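Long-range contacts in halohydrin dehalogenase (Rhizobium radiobacter, PDB 4IY1), which catalyses the dehalogenation of vicinal halohydrins to epoxides and also the opening of epoxides by nucleophiles such as cyanide: residues B[2-6]-B[26-30]; B[18-22]-B[48-52]; B[201-207]-B[241-245]. The protein carries 37 engineered substitutions. All coordinates share one frame. Residues are numbered along the deposited sequence.

Contact 1: B[2-6]-B[26-30]; sequences STAIV and HTVAC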
# COMPACT_ATOMS: atom_id res chain seq x y z
N SER B 2 5.38 -22.52 -27.14
CA SER B 2 4.79 -21.90 -25.93
C SER B 2 3.27 -21.90 -26.02
O SER B 2 2.70 -21.57 -27.05
CB SER B 2 5.31 -20.48 -25.76
OG SER B 2 4.68 -19.85 -24.65
N THR B 3 2.63 -22.35 -24.94
CA THR B 3 1.19 -22.58 -24.90
C THR B 3 0.57 -21.77 -23.77
O THR B 3 1.10 -21.76 -22.65
CB THR B 3 0.88 -24.07 -24.62
OG1 THR B 3 1.49 -24.91 -25.62
CG2 THR B 3 -0.62 -24.32 -24.61
N ALA B 4 -0.56 -21.13 -24.03
CA ALA B 4 -1.19 -20.27 -23.02
C ALA B 4 -2.66 -20.63 -22.96
O ALA B 4 -3.18 -21.23 -23.90
CB ALA B 4 -1.03 -18.79 -23.40
N ILE B 5 -3.27 -20.40 -21.79
CA ILE B 5 -4.72 -20.49 -21.60
C ILE B 5 -5.24 -19.19 -21.07
O ILE B 5 -4.75 -18.68 -20.06
CB ILE B 5 -5.10 -21.50 -20.51
CG1 ILE B 5 -4.43 -22.84 -20.77
CG2 ILE B 5 -6.61 -21.64 -20.38
CD1 ILE B 5 -4.47 -23.72 -19.54
N VAL B 6 -6.33 -18.72 -21.67
CA VAL B 6 -7.05 -17.56 -21.18
C VAL B 6 -8.47 -18.03 -20.92
O VAL B 6 -9.03 -18.78 -21.73
CB VAL B 6 -7.06 -16.42 -22.25
CG1 VAL B 6 -7.84 -15.21 -21.76
CG2 VAL B 6 -5.66 -16.04 -22.67
N HIS B 26 2.44 -17.31 -29.28
CA HIS B 26 1.95 -18.37 -28.38
C HIS B 26 0.81 -19.08 -29.06
O HIS B 26 -0.06 -18.45 -29.68
CB HIS B 26 1.45 -17.78 -27.05
CG HIS B 26 2.49 -16.98 -26.30
ND1 HIS B 26 3.52 -17.55 -25.66
CD2 HIS B 26 2.63 -15.61 -26.11
CE1 HIS B 26 4.31 -16.60 -25.13
NE2 HIS B 26 3.77 -15.41 -25.41
N THR B 27 0.77 -20.40 -28.88
CA THR B 27 -0.47 -21.14 -29.11
C THR B 27 -1.43 -20.96 -27.94
O THR B 27 -1.17 -21.45 -26.84
CB THR B 27 -0.18 -22.64 -29.27
OG1 THR B 27 0.83 -22.81 -30.26
CG2 THR B 27 -1.42 -23.36 -29.70
N VAL B 28 -2.58 -20.34 -28.21
CA VAL B 28 -3.50 -19.90 -27.19
C VAL B 28 -4.76 -20.75 -27.13
O VAL B 28 -5.64 -20.64 -27.99
CB VAL B 28 -3.91 -18.43 -27.41
CG1 VAL B 28 -4.72 -17.92 -26.21
CG2 VAL B 28 -2.67 -17.58 -27.62
N ALA B 29 -4.90 -21.51 -26.04
CA ALA B 29 -6.16 -22.17 -25.73
C ALA B 29 -7.08 -21.26 -24.95
O ALA B 29 -6.62 -20.50 -24.08
CB ALA B 29 -5.90 -23.45 -24.96
N CYS B 30 -8.36 -21.29 -25.30
CA CYS B 30 -9.34 -20.36 -24.74
C CYS B 30 -10.45 -21.12 -24.06
O CYS B 30 -10.98 -22.10 -24.61
CB CYS B 30 -9.96 -19.50 -25.83
SG CYS B 30 -8.77 -18.52 -26.75
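Two neighbouring parallel strands of a Rossmann-type sheet meet here: strands 3-6 and 27-30 are the two strands of the first beta-alpha-beta unit, joined through helix 14-23. Their axes approach to 4.6 Å at 27°, the twist expected of such a sheet. Four backbone hydrogen bonds hold the pair in parallel register: Thr27 N to Ser2 O (2.9 Å), Ala4 N to Thr27 O (2.9 Å), Ala29 N to Ala4 O (2.8 Å) and Val6 N to Ala29 O (3.0 Å). Strand 3-6 is hydrogen-bonded to strand 75-79 along its other edge.

Thr3, Ile5, Thr27 and Ala29 point to one face, where helix 59-70 packs on Ile5 and Ala29; the methyl of Ala29 leaves room for that helix. Ala4, Val6, Val28 and Cys30 occupy the other face, where helix 14-23 lies against Val6 and Val28. Beta-branched residues suit extended strands, and Val6 CG2 touches Val28 CG1 at 4.1 Å. At the more open N-terminal end polar side chains take over: Ser2, in the t rotamer, turns its hydroxyl to the edge of the imidazole, with Ser2 OG hydrogen-bonded to His26 ND1 at 2.8 Å.

Contact 2: B[18-22]-B[48-52]; sequences ALRLS and YPQLI. Engineered in segment 48-52: Ile52 (natural residue Lys).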
# COMPACT_ATOMS: atom_id res chain seq x y z
N ALA B 18 -5.95 -12.92 -25.31
CA ALA B 18 -5.75 -14.06 -26.22
C ALA B 18 -5.22 -13.57 -27.57
O ALA B 18 -4.22 -14.10 -28.08
CB ALA B 18 -7.05 -14.86 -26.41
N LEU B 19 -5.85 -12.53 -28.12
CA LEU B 19 -5.42 -11.99 -29.42
C LEU B 19 -3.98 -11.50 -29.38
O LEU B 19 -3.17 -11.91 -30.22
CB LEU B 19 -6.34 -10.85 -29.87
CG LEU B 19 -7.78 -11.24 -30.17
CD1 LEU B 19 -8.65 -10.02 -30.48
CD2 LEU B 19 -7.83 -12.24 -31.30
N ARG B 20 -3.64 -10.67 -28.40
CA ARG B 20 -2.26 -10.19 -28.28
C ARG B 20 -1.25 -11.32 -28.00
O ARG B 20 -0.14 -11.34 -28.54
CB ARG B 20 -2.15 -9.06 -27.25
CG ARG B 20 -0.85 -8.30 -27.29
CD ARG B 20 -0.55 -7.82 -28.71
NE ARG B 20 0.79 -7.22 -28.85
CZ ARG B 20 1.89 -7.90 -29.20
NH1 ARG B 20 1.85 -9.23 -29.35
NH2 ARG B 20 3.03 -7.25 -29.38
N LEU B 21 -1.69 -12.35 -27.29
CA LEU B 21 -0.79 -13.48 -27.02
C LEU B 21 -0.58 -14.31 -28.29
O LEU B 21 0.52 -14.78 -28.59
CB LEU B 21 -1.38 -14.35 -25.90
CG LEU B 21 -1.30 -13.77 -24.47
CD1 LEU B 21 -2.08 -14.64 -23.50
CD2 LEU B 21 0.16 -13.73 -24.04
N SER B 22 -1.66 -14.51 -29.04
CA SER B 22 -1.53 -15.24 -30.28
C SER B 22 -0.54 -14.55 -31.25
O SER B 22 0.38 -15.19 -31.78
CB SER B 22 -2.90 -15.41 -30.92
OG SER B 22 -2.80 -16.30 -32.00
N TYR B 48 -12.20 -17.08 -35.15
CA TYR B 48 -10.81 -16.95 -34.69
C TYR B 48 -10.01 -18.22 -34.93
O TYR B 48 -9.85 -19.04 -34.02
CB TYR B 48 -10.76 -16.55 -33.22
CG TYR B 48 -11.59 -15.32 -32.91
CD1 TYR B 48 -12.81 -15.43 -32.30
CD2 TYR B 48 -11.14 -14.06 -33.26
CE1 TYR B 48 -13.56 -14.30 -31.98
CE2 TYR B 48 -11.89 -12.92 -32.97
CZ TYR B 48 -13.11 -13.06 -32.37
OH TYR B 48 -13.87 -11.93 -32.08
N PRO B 49 -9.49 -18.39 -36.15
CA PRO B 49 -8.78 -19.61 -36.52
C PRO B 49 -7.43 -19.73 -35.84
O PRO B 49 -6.86 -20.82 -35.80
CB PRO B 49 -8.60 -19.47 -38.05
CG PRO B 49 -8.81 -18.02 -38.34
CD PRO B 49 -9.77 -17.53 -37.31
N GLN B 50 -6.89 -18.62 -35.34
CA GLN B 50 -5.60 -18.64 -34.65
C GLN B 50 -5.73 -19.02 -33.17
O GLN B 50 -4.76 -19.47 -32.58
CB GLN B 50 -4.90 -17.29 -34.76
CG GLN B 50 -5.41 -16.24 -33.78
CD GLN B 50 -6.60 -15.46 -34.31
OE1 GLN B 50 -7.48 -16.01 -34.97
NE2 GLN B 50 -6.67 -14.17 -33.97
N LEU B 51 -6.90 -18.81 -32.59
CA LEU B 51 -7.19 -19.23 -31.21
C LEU B 51 -7.73 -20.66 -31.17
O LEU B 51 -8.23 -21.16 -32.17
CB LEU B 51 -8.20 -18.29 -30.58
CG LEU B 51 -7.73 -16.85 -30.43
CD1 LEU B 51 -8.83 -16.02 -29.79
CD2 LEU B 51 -6.45 -16.79 -29.61
N ILE B 52 -7.63 -21.31 -30.01
CA ILE B 52 -8.05 -22.70 -29.87
C ILE B 52 -9.05 -22.90 -28.73
O ILE B 52 -8.67 -23.24 -27.61
CB ILE B 52 -6.84 -23.61 -29.63
CG1 ILE B 52 -5.87 -23.53 -30.78
CG2 ILE B 52 -7.29 -25.06 -29.46
CD1 ILE B 52 -4.80 -24.59 -30.71
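Leu19 reaches out from helix 14-23 and lays its CD2 methyl over three residues of the loop 48-52: Leu19 CD2 lies 4.2 Å from Leu51 CD1, 4.3 Å from Tyr48 CD2 and 3.5 Å from Gln50 NE2. Its CA-to-CB bond points sideways, yet the end of the leucine side chain comes nearer and reaches the loop.

Beside Leu19, Ala18 and, one turn after it, Ser22 are small and let the loop come near. Leu51 extends into the groove they leave, its CD2 lying 3.8 Å from Ala18 CB and 4.0 Å from Ser22 CB. Ala18 and Ser22 are four residues apart and so face the same way, linked in the helix by Ser22 N to Ala18 O at 2.8 Å. Ser22 and Gln50 have the nearest CA atoms across the segments, 6.9 Å apart, and Ser22 OG approaches Gln50 CG at 3.2 Å, a packing contact. Gln50 suits its exposed place: its CG packs by Ser22 and its amide lies along Leu19, while the residue remains open to solvent.

Tyr48 ends the helical run of 38-47, and a tight turn leads to the engineered Ile52, which pairs with strand 27-30. Leu51 and Ala18 both also touch Val28 of that strand. A helix lying on a parallel sheet, with the loop entering the edge strand tucked beside it, belongs to the Rossmann fold of the short-chain dehydrogenase/reductase superfamily.

Contact 3: B[201-207]-B[241-245]; sequences WVRKYTA and GGFPV. Engineered in segment 201-207: Trp201 (natural residue His), Arg203 (natural residue Lys), Tyr205 (natural residue Val). Engineered in segment 241-245: Val245 (natural residue Met).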
# COMPACT_ATOMS: atom_id res chain seq x y z
N TRP B 201 -18.47 11.01 -16.40
CA TRP B 201 -17.95 10.35 -15.21
C TRP B 201 -16.51 9.90 -15.43
O TRP B 201 -15.65 10.13 -14.59
CB TRP B 201 -18.84 9.18 -14.83
CG TRP B 201 -18.52 8.55 -13.51
CD1 TRP B 201 -19.05 8.88 -12.26
CD2 TRP B 201 -17.61 7.43 -13.26
NE1 TRP B 201 -18.55 8.04 -11.28
CE2 TRP B 201 -17.65 7.17 -11.82
CE3 TRP B 201 -16.78 6.66 -14.07
CZ2 TRP B 201 -16.87 6.20 -11.23
CZ3 TRP B 201 -16.00 5.66 -13.46
CH2 TRP B 201 -16.02 5.46 -12.07
N VAL B 202 -16.24 9.35 -16.61
CA VAL B 202 -14.91 8.86 -16.92
C VAL B 202 -13.91 10.01 -16.98
O VAL B 202 -12.87 9.99 -16.28
CB VAL B 202 -14.89 8.04 -18.22
CG1 VAL B 202 -13.45 7.79 -18.67
CG2 VAL B 202 -15.63 6.72 -18.03
N ARG B 203 -14.31 11.09 -17.65
CA ARG B 203 -13.47 12.26 -17.80
C ARG B 203 -13.25 12.96 -16.47
O ARG B 203 -12.21 13.57 -16.26
CB ARG B 203 -14.06 13.23 -18.84
CG ARG B 203 -14.35 12.58 -20.19
CD ARG B 203 -14.75 13.58 -21.26
NE ARG B 203 -13.58 14.15 -21.92
CZ ARG B 203 -13.01 15.30 -21.57
NH1 ARG B 203 -13.52 16.03 -20.59
NH2 ARG B 203 -11.94 15.73 -22.23
N LYS B 204 -14.20 12.82 -15.57
CA LYS B 204 -14.07 13.39 -14.24
C LYS B 204 -13.06 12.65 -13.34
O LYS B 204 -12.27 13.27 -12.65
CB LYS B 204 -15.43 13.42 -13.56
CG LYS B 204 -15.48 14.32 -12.35
CD LYS B 204 -16.92 14.46 -11.89
CE LYS B 204 -17.03 15.34 -10.66
NZ LYS B 204 -18.45 15.35 -10.20
N TYR B 205 -13.14 11.32 -13.29
CA TYR B 205 -12.52 10.58 -12.19
C TYR B 205 -11.23 9.83 -12.58
O TYR B 205 -10.43 9.45 -11.71
CB TYR B 205 -13.53 9.64 -11.54
CG TYR B 205 -14.55 10.36 -10.68
CD1 TYR B 205 -14.15 11.04 -9.54
CD2 TYR B 205 -15.89 10.40 -11.03
CE1 TYR B 205 -15.06 11.71 -8.75
CE2 TYR B 205 -16.81 11.11 -10.27
CZ TYR B 205 -16.39 11.75 -9.12
OH TYR B 205 -17.27 12.43 -8.31
N THR B 206 -11.04 9.61 -13.88
CA THR B 206 -9.78 9.10 -14.41
C THR B 206 -8.83 10.23 -14.81
O THR B 206 -9.26 11.32 -15.19
CB THR B 206 -9.98 8.07 -15.54
OG1 THR B 206 -10.11 8.74 -16.80
CG2 THR B 206 -11.23 7.23 -15.29
N ALA B 207 -7.53 10.00 -14.61
CA ALA B 207 -6.51 11.03 -14.92
C ALA B 207 -6.36 11.20 -16.42
O ALA B 207 -6.19 12.31 -16.89
CB ALA B 207 -5.14 10.67 -14.30
N GLY B 241 -5.78 3.95 -15.56
CA GLY B 241 -5.60 5.30 -16.14
C GLY B 241 -5.53 6.44 -15.13
O GLY B 241 -5.90 7.58 -15.45
N GLY B 242 -5.09 6.14 -13.90
CA GLY B 242 -4.90 7.15 -12.85
C GLY B 242 -6.13 7.35 -11.99
O GLY B 242 -6.17 8.23 -11.13
N PHE B 243 -7.14 6.52 -12.19
CA PHE B 243 -8.29 6.52 -11.27
C PHE B 243 -7.83 6.13 -9.87
O PHE B 243 -6.90 5.33 -9.75
CB PHE B 243 -9.36 5.54 -11.78
CG PHE B 243 -10.58 5.47 -10.91
CD1 PHE B 243 -10.67 4.53 -9.88
CD2 PHE B 243 -11.67 6.29 -11.16
CE1 PHE B 243 -11.82 4.42 -9.11
CE2 PHE B 243 -12.81 6.21 -10.37
CZ PHE B 243 -12.89 5.26 -9.35
N PRO B 244 -8.42 6.71 -8.82
CA PRO B 244 -9.34 7.84 -8.86
C PRO B 244 -8.64 9.20 -8.82
O PRO B 244 -7.56 9.33 -8.23
CB PRO B 244 -10.17 7.67 -7.58
CG PRO B 244 -9.29 6.87 -6.66
CD PRO B 244 -8.12 6.33 -7.44
N VAL B 245 -9.31 10.20 -9.37
CA VAL B 245 -8.87 11.58 -9.31
C VAL B 245 -10.04 12.38 -8.76
O VAL B 245 -11.16 12.28 -9.27
CB VAL B 245 -8.45 12.05 -10.74
CG1 VAL B 245 -9.17 13.30 -11.19
CG2 VAL B 245 -6.95 12.19 -10.84
O HOH W 1 -12.33 14.56 -10.34
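A bridging water and two direct backbone hydrogen bonds join the end of helix 196-205 to the loop after strand 236-239. The water donates to Lys204 O at 2.6 Å and to Val245 O at 2.8 Å. Val245 N donates to Tyr205 O at 2.7 Å and Ala207 N to Gly241 O at 3.0 Å, both weak because their angles are strongly bent. Where the helix gives out, Thr206 OG1 turns back to Val202 O at 3.1 Å, a role open to a hydroxyl side chain.

Outside this frame the contact is apolar. The Phe243 ring fills the space beside the helix end, with Phe243 CE2 3.7 Å from both Tyr205 CB and Trp201 CH2; the Trp201 and Phe243 rings meet obliquely. Ala207 CB packs on Val245 CG2 at 4.2 Å and Gly242 CA at 3.8 Å. A CB on Gly242 would clash with the Ala207 methyl, and its backbone angles also favour glycine. The cis peptide before Pro244 bends the loop. Trp201, Tyr205 and Val245 are engineered.

Tyr205 OH is hydrogen-bonded to Tyr205 OH of the second subunit, whose Trp249 meets Trp201 edge-to-face; Lys161 of the third subunit donates to Gly242 O and Pro244 O. The direct hydrogen bonds between the segments thus use main-chain atoms and depend little on side-chain identity, while main-chain oxygens and side chains both serve the subunit interfaces.

Contacts 1 and 2 form one continuous region, their centres 8 Å apart. Strand 27-30 serves both: its Val28 O lies 2.9 Å from Ile52 N and its Cys30 N 3.0 Å from Ile52 O, probable hydrogen bonds that add the edge strand, while Val28 CG2 packs 3.5 Å from Ser22 N. Along the chain their segments alternate, so the two contacts interlock. Contact 3 stands apart, on the opposite side of the chain's centre from contact 1, its own centre 33 Å from that of contact 1 and 31 Å from that of contact 2, with nearest atoms about 20 and 18 Å away. Contacts 1 and 2 touch no other subunit, whereas contact 3 meets two.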